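Local coordinates for Lin0012 protein (Listeria innocua, PDB 3K17), which probably phosphorylates phosphomevalonate at the expense of ATP, as a GHMP-family kinase of the mevalonate route to isopentenyl diphosphate, at residues I173-F178 and L203-L208; I139-K144 and C167-W172; S26-I31 and R250-M255. All coordinates share one frame; numbering follows the deposited sequence.

Contact 1 (I173-F178 and L203-L208); sequences IAYTTF and LQIETL
Ala174 and Glu206 face each other as a hydrogen-bonded antiparallel pair, Ala174 N reaching Glu206 O at 2.8 Å and Glu206 N returning to Ala174 O at 2.9 Å. A second such pair, Thr176 with Gln204, extends the ladder, and its bond from Gln204 N to Thr176 O is the longest of the four, 3.2 Å. Side chains alternate between the two faces. On the face of Ile173, Tyr175 and Ile205, two aliphatic bumps line the CD1/CE1 side of the Tyr175 ring: Ile205 CG1 meets its CD1 edge near the ring plane at 4.0 Å, and Leu203 CD1 comes obliquely to CE1 at 3.8 Å. Ile173 runs alongside Ile205, CD1 against CG2. The Ala165 side of helix 162-169 covers this face, and Tyr175 OH is hydrogen-bonded to Ser160 O. On the other face the small Ala174 forms the hollow: its CB takes Leu208 CD1 at 3.9 Å and Glu206 CB from the paired strand, while OE2, at the end of the extended Glu206 chain, is hydrogen-bonded to His263 NE2. At the far end Phe178 CB abuts Leu203 CB, 3.7 Å away. Strand 172-176 thus lies between 204-208 and 29-35, with helices on the Tyr175 face, an arrangement that belongs to the mixed sheet of the N-terminal part of the GHMP kinase fold.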
loop_
_atom_site.group_PDB
_atom_site.type_symbol
_atom_site.label_atom_id
_atom_site.label_comp_id
_atom_site.label_asym_id
_atom_site.label_seq_id
_atom_site.Cartn_x
_atom_site.Cartn_y
_atom_site.Cartn_z
ATOM N N ILE A 173 -38.095 -15.916 -24.649
ATOM C CA ILE A 173 -38.732 -14.843 -23.894
ATOM C C ILE A 173 -38.555 -13.451 -24.480
ATOM O O ILE A 173 -37.628 -13.180 -25.253
ATOM C CB ILE A 173 -38.197 -14.749 -22.440
ATOM C CG1 ILE A 173 -36.701 -14.414 -22.462
ATOM C CG2 ILE A 173 -38.449 -16.050 -21.692
ATOM C CD1 ILE A 173 -36.126 -13.983 -21.110
ATOM N N ALA A 174 -39.470 -12.575 -24.085
ATOM C CA ALA A 174 -39.420 -11.176 -24.440
ATOM C C ALA A 174 -39.066 -10.598 -23.072
ATOM O O ALA A 174 -39.846 -10.709 -22.121
ATOM C CB ALA A 174 -40.779 -10.682 -24.892
ATOM N N TYR A 175 -37.878 -10.015 -22.959
ATOM C CA TYR A 175 -37.436 -9.449 -21.688
ATOM C C TYR A 175 -37.464 -7.930 -21.704
ATOM O O TYR A 175 -36.886 -7.302 -22.595
ATOM C CB TYR A 175 -36.007 -9.905 -21.380
ATOM C CG TYR A 175 -35.434 -9.252 -20.143
ATOM C CD1 TYR A 175 -35.860 -9.633 -18.875
ATOM C CD2 TYR A 175 -34.491 -8.223 -20.241
ATOM C CE1 TYR A 175 -35.367 -9.008 -17.728
ATOM C CE2 TYR A 175 -33.994 -7.592 -19.097
ATOM C CZ TYR A 175 -34.436 -7.990 -17.844
ATOM O OH TYR A 175 -33.950 -7.376 -16.708
ATOM N N THR A 176 -38.129 -7.338 -20.720
ATOM C CA THR A 176 -38.193 -5.889 -20.624
ATOM C C THR A 176 -37.478 -5.442 -19.356
ATOM O O THR A 176 -37.931 -5.694 -18.236
ATOM C CB THR A 176 -39.646 -5.388 -20.610
ATOM O OG1 THR A 176 -40.299 -5.815 -21.809
ATOM C CG2 THR A 176 -39.681 -3.866 -20.526
ATOM N N THR A 177 -36.358 -4.764 -19.561
ATOM C CA THR A 177 -35.495 -4.291 -18.490
ATOM C C THR A 177 -36.172 -3.459 -17.411
ATOM O O THR A 177 -36.902 -2.515 -17.703
ATOM C CB THR A 177 -34.324 -3.479 -19.081
ATOM O OG1 THR A 177 -33.753 -4.209 -20.178
ATOM C CG2 THR A 177 -33.252 -3.227 -18.017
ATOM N N PHE A 178 -35.905 -3.818 -16.158
ATOM C CA PHE A 178 -36.458 -3.111 -15.013
ATOM C C PHE A 178 -35.827 -1.727 -14.928
ATOM O O PHE A 178 -34.862 -1.432 -15.635
ATOM C CB PHE A 178 -36.173 -3.904 -13.733
ATOM C CG PHE A 178 -34.707 -4.192 -13.508
ATOM C CD1 PHE A 178 -33.858 -3.217 -12.994
ATOM C CD2 PHE A 178 -34.180 -5.443 -13.811
ATOM C CE1 PHE A 178 -32.496 -3.487 -12.779
ATOM C CE2 PHE A 178 -32.821 -5.722 -13.603
ATOM C CZ PHE A 178 -31.983 -4.744 -13.088
ATOM N N LEU A 203 -40.185 -3.912 -15.205
ATOM C CA LEU A 203 -39.783 -5.292 -15.406
ATOM C C LEU A 203 -40.890 -6.178 -15.961
ATOM O O LEU A 203 -42.009 -6.181 -15.459
ATOM C CB LEU A 203 -39.294 -5.895 -14.089
ATOM C CG LEU A 203 -38.903 -7.371 -14.166
ATOM C CD1 LEU A 203 -37.652 -7.513 -15.025
ATOM C CD2 LEU A 203 -38.661 -7.922 -12.758
ATOM N N GLN A 204 -40.571 -6.928 -17.006
ATOM C CA GLN A 204 -41.529 -7.862 -17.575
ATOM C C GLN A 204 -40.788 -8.981 -18.273
ATOM O O GLN A 204 -39.872 -8.747 -19.057
ATOM C CB GLN A 204 -42.479 -7.185 -18.569
ATOM C CG GLN A 204 -43.682 -8.072 -18.890
ATOM C CD GLN A 204 -44.597 -7.502 -19.964
ATOM O OE1 GLN A 204 -45.043 -6.357 -19.875
ATOM N NE2 GLN A 204 -44.887 -8.307 -20.979
ATOM N N ILE A 205 -41.187 -10.207 -17.974
ATOM C CA ILE A 205 -40.575 -11.372 -18.578
ATOM C C ILE A 205 -41.699 -12.206 -19.172
ATOM O O ILE A 205 -42.433 -12.879 -18.455
ATOM C CB ILE A 205 -39.793 -12.185 -17.527
ATOM C CG1 ILE A 205 -38.823 -11.255 -16.782
ATOM C CG2 ILE A 205 -39.039 -13.315 -18.199
ATOM C CD1 ILE A 205 -38.018 -11.943 -15.689
ATOM N N GLU A 206 -41.825 -12.153 -20.491
ATOM C CA GLU A 206 -42.875 -12.878 -21.188
ATOM C C GLU A 206 -42.400 -14.125 -21.913
ATOM O O GLU A 206 -41.485 -14.064 -22.735
ATOM C CB GLU A 206 -43.552 -11.958 -22.208
ATOM C CG GLU A 206 -44.719 -12.619 -22.925
ATOM C CD GLU A 206 -45.245 -11.791 -24.080
ATOM O OE1 GLU A 206 -44.892 -10.599 -24.169
ATOM O OE2 GLU A 206 -46.018 -12.337 -24.894
ATOM N N THR A 207 -43.036 -15.253 -21.618
ATOM C CA THR A 207 -42.702 -16.502 -22.278
ATOM C C THR A 207 -43.283 -16.433 -23.690
ATOM O O THR A 207 -44.441 -16.055 -23.869
ATOM C CB THR A 207 -43.307 -17.701 -21.525
ATOM O OG1 THR A 207 -42.613 -17.882 -20.280
ATOM C CG2 THR A 207 -43.187 -18.969 -22.356
ATOM N N LEU A 208 -42.472 -16.788 -24.683
ATOM C CA LEU A 208 -42.886 -16.760 -26.079
ATOM C C LEU A 208 -42.918 -18.144 -26.711
ATOM O O LEU A 208 -42.389 -19.111 -26.159
ATOM C CB LEU A 208 -41.942 -15.882 -26.900
ATOM C CG LEU A 208 -41.865 -14.396 -26.564
ATOM C CD1 LEU A 208 -40.733 -13.755 -27.368
ATOM C CD2 LEU A 208 -43.192 -13.732 -26.874
#

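Contact 2 (I139-K144 and C167-W172); sequences ISMLKK and CMYGGW
Met141, a selenomethionine in this crystal, reaches across from the first turn of helix 141-156 to Met168 and Tyr169 at the end of helix 162-169. The bond from CA to CB heads toward the other helix, and chi1 sets CG anti to the backbone N (-174°). There CG touches Met168 CG at 3.8 Å and leans over the Tyr169 ring, 4.2 Å from its centroid, in a CH-pi contact. The next atom, SE, sits almost on the ring normal, 3.7 Å from the centroid of Tyr169, so that all six ring carbons lie at similar distances from it. This is a Met-aromatic contact over the face, and it joins two consecutive helices of the GHMP kinase N-terminal region where one begins and the other ends. Met168, also selenomethionine, slides past Met141 in the opposite direction, and its CE lies against Lys144, 3.4 Å from O and 3.5 Å from CB. The Tyr169 hydroxyl lies beside the backbone of Leu142, OH to CA 3.8 Å. Ser140 caps the start of helix 141-156, its OG accepting from Lys143 N at 3.1 Å. Lys144 NZ is hydrogen-bonded to Asn129 OD1 of helix 119-135.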
loop_
_atom_site.group_PDB
_atom_site.type_symbol
_atom_site.label_atom_id
_atom_site.label_comp_id
_atom_site.label_asym_id
_atom_site.label_seq_id
_atom_site.Cartn_x
_atom_site.Cartn_y
_atom_site.Cartn_z
ATOM N N ILE A 139 -40.300 -20.574 -2.914
ATOM C CA ILE A 139 -40.072 -19.245 -3.482
ATOM C C ILE A 139 -40.463 -19.162 -4.956
ATOM O O ILE A 139 -40.308 -20.121 -5.704
ATOM C CB ILE A 139 -38.591 -18.813 -3.319
ATOM C CG1 ILE A 139 -38.456 -17.317 -3.607
ATOM C CG2 ILE A 139 -37.695 -19.635 -4.247
ATOM C CD1 ILE A 139 -37.038 -16.784 -3.469
ATOM N N SER A 140 -40.970 -18.007 -5.368
ATOM C CA SER A 140 -41.399 -17.814 -6.750
ATOM C C SER A 140 -40.222 -17.638 -7.697
ATOM O O SER A 140 -39.135 -17.220 -7.285
ATOM C CB SER A 140 -42.288 -16.582 -6.860
ATOM O OG SER A 140 -41.540 -15.411 -6.598
HETATM N N MSE A 141 -40.445 -17.941 -8.971
HETATM C CA MSE A 141 -39.383 -17.796 -9.957
HETATM C C MSE A 141 -39.001 -16.331 -10.127
HETATM O O MSE A 141 -37.840 -16.009 -10.386
HETATM C CB MSE A 141 -39.805 -18.356 -11.313
HETATM C CG MSE A 141 -38.664 -18.340 -12.325
HETATM SE SE MSE A 141 -39.095 -19.256 -13.952
HETATM C CE MSE A 141 -39.452 -21.007 -13.195
ATOM N N LEU A 142 -39.979 -15.440 -9.979
ATOM C CA LEU A 142 -39.711 -14.016 -10.129
ATOM C C LEU A 142 -38.817 -13.497 -9.005
ATOM O O LEU A 142 -37.974 -12.632 -9.229
ATOM C CB LEU A 142 -41.016 -13.221 -10.162
ATOM C CG LEU A 142 -40.863 -11.701 -10.153
ATOM C CD1 LEU A 142 -39.995 -11.255 -11.331
ATOM C CD2 LEU A 142 -42.249 -11.051 -10.221
ATOM N N LYS A 143 -39.006 -14.010 -7.796
ATOM C CA LYS A 143 -38.171 -13.578 -6.686
ATOM C C LYS A 143 -36.745 -14.098 -6.920
ATOM O O LYS A 143 -35.773 -13.405 -6.625
ATOM C CB LYS A 143 -38.721 -14.092 -5.350
ATOM C CG LYS A 143 -40.030 -13.431 -4.918
ATOM C CD LYS A 143 -40.480 -13.930 -3.540
ATOM C CE LYS A 143 -41.864 -13.402 -3.148
ATOM N NZ LYS A 143 -41.885 -11.937 -2.875
ATOM N N LYS A 144 -36.624 -15.307 -7.458
ATOM C CA LYS A 144 -35.305 -15.867 -7.743
ATOM C C LYS A 144 -34.619 -15.026 -8.821
ATOM O O LYS A 144 -33.412 -14.794 -8.768
ATOM C CB LYS A 144 -35.426 -17.331 -8.177
ATOM C CG LYS A 144 -35.985 -18.221 -7.070
ATOM C CD LYS A 144 -35.808 -19.707 -7.337
ATOM C CE LYS A 144 -36.702 -20.195 -8.467
ATOM N NZ LYS A 144 -36.535 -21.657 -8.683
ATOM N N CYS A 167 -31.658 -17.460 -18.746
ATOM C CA CYS A 167 -31.120 -18.650 -18.081
ATOM C C CYS A 167 -32.092 -19.182 -17.021
ATOM O O CYS A 167 -32.248 -20.392 -16.853
ATOM C CB CYS A 167 -29.772 -18.327 -17.428
ATOM S SG CYS A 167 -28.485 -17.909 -18.637
HETATM N N MSE A 168 -32.746 -18.267 -16.319
HETATM C CA MSE A 168 -33.701 -18.623 -15.269
HETATM C C MSE A 168 -35.010 -19.224 -15.809
HETATM O O MSE A 168 -35.476 -20.253 -15.319
HETATM C CB MSE A 168 -34.012 -17.376 -14.437
HETATM C CG MSE A 168 -35.064 -17.551 -13.353
HETATM SE SE MSE A 168 -34.440 -18.654 -11.903
HETATM C CE MSE A 168 -33.307 -17.331 -11.019
ATOM N N TYR A 169 -35.579 -18.581 -16.824
ATOM C CA TYR A 169 -36.858 -18.999 -17.407
ATOM C C TYR A 169 -36.810 -20.078 -18.481
ATOM O O TYR A 169 -37.783 -20.810 -18.663
ATOM C CB TYR A 169 -37.597 -17.775 -17.972
ATOM C CG TYR A 169 -38.209 -16.895 -16.912
ATOM C CD1 TYR A 169 -37.414 -16.262 -15.959
ATOM C CD2 TYR A 169 -39.593 -16.741 -16.823
ATOM C CE1 TYR A 169 -37.980 -15.505 -14.937
ATOM C CE2 TYR A 169 -40.169 -15.985 -15.809
ATOM C CZ TYR A 169 -39.362 -15.374 -14.869
ATOM O OH TYR A 169 -39.931 -14.653 -13.845
ATOM N N GLY A 170 -35.688 -20.190 -19.187
ATOM C CA GLY A 170 -35.600 -21.181 -20.247
ATOM C C GLY A 170 -36.476 -20.760 -21.422
ATOM O O GLY A 170 -37.034 -19.661 -21.431
ATOM N N GLY A 171 -36.586 -21.629 -22.421
ATOM C CA GLY A 171 -37.395 -21.326 -23.589
ATOM C C GLY A 171 -37.072 -20.008 -24.267
ATOM O O GLY A 171 -35.932 -19.534 -24.232
ATOM N N TRP A 172 -38.091 -19.425 -24.897
ATOM C CA TRP A 172 -37.975 -18.157 -25.595
ATOM C C TRP A 172 -38.706 -17.090 -24.792
ATOM O O TRP A 172 -39.822 -17.327 -24.318
ATOM C CB TRP A 172 -38.614 -18.249 -26.990
ATOM C CG TRP A 172 -37.893 -19.149 -27.956
ATOM C CD1 TRP A 172 -37.803 -20.512 -27.905
ATOM C CD2 TRP A 172 -37.112 -18.738 -29.085
ATOM N NE1 TRP A 172 -37.010 -20.974 -28.928
ATOM C CE2 TRP A 172 -36.571 -19.906 -29.667
ATOM C CE3 TRP A 172 -36.812 -17.493 -29.659
ATOM C CZ2 TRP A 172 -35.743 -19.867 -30.795
ATOM C CZ3 TRP A 172 -35.988 -17.453 -30.783
ATOM C CH2 TRP A 172 -35.463 -18.635 -31.336
#

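Contact 3 (S26-I31 and R250-M255); sequences SGHTAI and RNNEIM
His28 and Asn252 bring their flat ends together, the two side chains crossing at about a right angle with ring and amide planes 49° apart. Asn252 OD1 comes obliquely to His28 CD2 at 3.0 Å, a close approach of an amide oxygen to a ring carbon. In both residues CG is anti to the carbonyl carbon and beside the backbone N, which lets ring and amide converge: although their CB atoms do not aim straight across, both side chains finish nearer the opposite segment. The histidine ring is also tied to its own loop: ND1 donates to Ser26 O at 3.0 Å in a nearly straight bond that lies in the ring plane, though it meets the carbonyl from above the plane of that group. This bond helps to fix the rotation of the ring. One turn further along the helix, Met255, a selenomethionine, is bent at chi2 and chi3. Its CG, anti to the carbonyl carbon, lies 3.3 Å from Thr29 O, and the bend at chi2 (-53°) brings SE to 3.5 Å from the same oxygen, Thr29 O. The selenium also passes 4.4 Å from Ala30 CA. Thr29 turns its hydroxyl elsewhere, OG1 being hydrogen-bonded to Thr176 OG1 of the neighbouring strand. Ile31 continues the seam by packing on Ile258, Ile259 and Phe262, further along the same helix. Helix 267-288 packs on Asn251 and Met255 as well. Strand 29-31 and helix 250-255 approach to 9.0 Å between axes, at 51°, a strand-on-helix packing that joins an N-terminal sheet strand to the helices of the C-terminal, alpha/beta half of a GHMP kinase.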
loop_
_atom_site.group_PDB
_atom_site.type_symbol
_atom_site.label_atom_id
_atom_site.label_comp_id
_atom_site.label_asym_id
_atom_site.label_seq_id
_atom_site.Cartn_x
_atom_site.Cartn_y
_atom_site.Cartn_z
ATOM N N SER A 26 -33.556 1.164 -19.427
ATOM C CA SER A 26 -34.722 0.772 -18.651
ATOM C C SER A 26 -35.972 0.707 -19.521
ATOM O O SER A 26 -36.139 1.492 -20.447
ATOM C CB SER A 26 -34.950 1.764 -17.506
ATOM O OG SER A 26 -33.817 1.828 -16.651
ATOM N N GLY A 27 -36.847 -0.246 -19.224
ATOM C CA GLY A 27 -38.080 -0.366 -19.983
ATOM C C GLY A 27 -37.944 -0.828 -21.420
ATOM O O GLY A 27 -38.948 -0.975 -22.116
ATOM N N HIS A 28 -36.718 -1.047 -21.888
ATOM C CA HIS A 28 -36.543 -1.509 -23.257
ATOM C C HIS A 28 -36.635 -3.027 -23.310
ATOM O O HIS A 28 -36.371 -3.718 -22.317
ATOM C CB HIS A 28 -35.221 -1.006 -23.834
ATOM C CG HIS A 28 -35.263 0.431 -24.248
ATOM N ND1 HIS A 28 -35.487 1.458 -23.356
ATOM C CD2 HIS A 28 -35.118 1.014 -25.462
ATOM C CE1 HIS A 28 -35.475 2.610 -24.002
ATOM N NE2 HIS A 28 -35.253 2.369 -25.281
ATOM N N THR A 29 -37.005 -3.551 -24.472
ATOM C CA THR A 29 -37.198 -4.984 -24.606
ATOM C C THR A 29 -36.297 -5.725 -25.588
ATOM O O THR A 29 -35.930 -5.205 -26.647
ATOM C CB THR A 29 -38.673 -5.281 -24.986
ATOM O OG1 THR A 29 -39.544 -4.622 -24.060
ATOM C CG2 THR A 29 -38.951 -6.770 -24.939
ATOM N N ALA A 30 -35.957 -6.957 -25.224
ATOM C CA ALA A 30 -35.143 -7.813 -26.075
ATOM C C ALA A 30 -35.761 -9.200 -26.112
ATOM O O ALA A 30 -36.509 -9.582 -25.209
ATOM C CB ALA A 30 -33.705 -7.899 -25.548
ATOM N N ILE A 31 -35.447 -9.941 -27.168
ATOM C CA ILE A 31 -35.926 -11.301 -27.331
ATOM C C ILE A 31 -34.713 -12.202 -27.071
ATOM O O ILE A 31 -33.616 -11.896 -27.522
ATOM C CB ILE A 31 -36.405 -11.568 -28.770
ATOM C CG1 ILE A 31 -37.555 -10.618 -29.133
ATOM C CG2 ILE A 31 -36.827 -13.037 -28.909
ATOM C CD1 ILE A 31 -38.784 -10.779 -28.259
ATOM N N ARG A 250 -35.372 3.531 -33.184
ATOM C CA ARG A 250 -35.448 2.581 -34.281
ATOM C C ARG A 250 -35.573 1.162 -33.711
ATOM O O ARG A 250 -36.366 0.348 -34.189
ATOM C CB ARG A 250 -34.185 2.703 -35.134
ATOM C CG ARG A 250 -34.259 1.977 -36.453
ATOM C CD ARG A 250 -35.003 2.791 -37.501
ATOM N NE ARG A 250 -35.472 1.920 -38.569
ATOM C CZ ARG A 250 -36.486 1.077 -38.433
ATOM N NH1 ARG A 250 -37.134 1.004 -37.279
ATOM N NH2 ARG A 250 -36.842 0.294 -39.439
ATOM N N ASN A 251 -34.786 0.873 -32.679
ATOM C CA ASN A 251 -34.817 -0.439 -32.048
ATOM C C ASN A 251 -36.197 -0.757 -31.489
ATOM O O ASN A 251 -36.697 -1.864 -31.650
ATOM C CB ASN A 251 -33.775 -0.510 -30.922
ATOM C CG ASN A 251 -33.964 -1.726 -30.028
ATOM O OD1 ASN A 251 -34.763 -1.706 -29.078
ATOM N ND2 ASN A 251 -33.242 -2.797 -30.335
ATOM N N ASN A 252 -36.814 0.222 -30.836
ATOM C CA ASN A 252 -38.133 0.017 -30.249
ATOM C C ASN A 252 -39.216 -0.283 -31.277
ATOM O O ASN A 252 -40.152 -1.037 -30.995
ATOM C CB ASN A 252 -38.518 1.228 -29.405
ATOM C CG ASN A 252 -37.572 1.439 -28.243
ATOM O OD1 ASN A 252 -37.285 0.509 -27.487
ATOM N ND2 ASN A 252 -37.082 2.660 -28.093
ATOM N N GLU A 253 -39.088 0.304 -32.466
ATOM C CA GLU A 253 -40.055 0.064 -33.535
ATOM C C GLU A 253 -39.924 -1.401 -33.954
ATOM O O GLU A 253 -40.910 -2.127 -34.054
ATOM C CB GLU A 253 -39.766 0.969 -34.748
ATOM C CG GLU A 253 -39.700 2.463 -34.441
ATOM C CD GLU A 253 -39.521 3.328 -35.695
ATOM O OE1 GLU A 253 -38.548 3.115 -36.451
ATOM O OE2 GLU A 253 -40.357 4.230 -35.919
ATOM N N ILE A 254 -38.683 -1.830 -34.175
ATOM C CA ILE A 254 -38.397 -3.198 -34.593
ATOM C C ILE A 254 -38.836 -4.246 -33.567
ATOM O O ILE A 254 -39.385 -5.290 -33.934
ATOM C CB ILE A 254 -36.883 -3.364 -34.890
ATOM C CG1 ILE A 254 -36.478 -2.406 -36.019
ATOM C CG2 ILE A 254 -36.573 -4.812 -35.282
ATOM C CD1 ILE A 254 -34.991 -2.391 -36.332
HETATM N N MSE A 255 -38.588 -3.975 -32.286
HETATM C CA MSE A 255 -38.966 -4.911 -31.226
HETATM C C MSE A 255 -40.470 -5.147 -31.223
HETATM O O MSE A 255 -40.936 -6.277 -31.067
HETATM C CB MSE A 255 -38.532 -4.379 -29.858
HETATM C CG MSE A 255 -37.037 -4.428 -29.623
HETATM SE SE MSE A 255 -36.311 -6.196 -29.955
HETATM C CE MSE A 255 -35.372 -5.782 -31.587
#

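Overall arrangement
Contacts 1 and 3 share the mixed sheet, where strands 172-176 and 29-35 are neighbours, with a probable hydrogen bond from Tyr175 N to Ala30 O between them. Their centres lie about 11 Å apart, as do those of contacts 1 and 2, which touch through Ile205 on Tyr169, Leu203 on Leu142 and a probable hydrogen bond from Leu208 N to Trp172 O. Contacts 2 and 3 are about 21 Å apart between centres and do not touch. Along the chain contact 2 closes before contact 1 opens, and both are nested inside the loop closed by contact 3. The sheet thus ties helices 141-156 and 162-169 of the N-terminal domain on one side to helix 241-264 on the other.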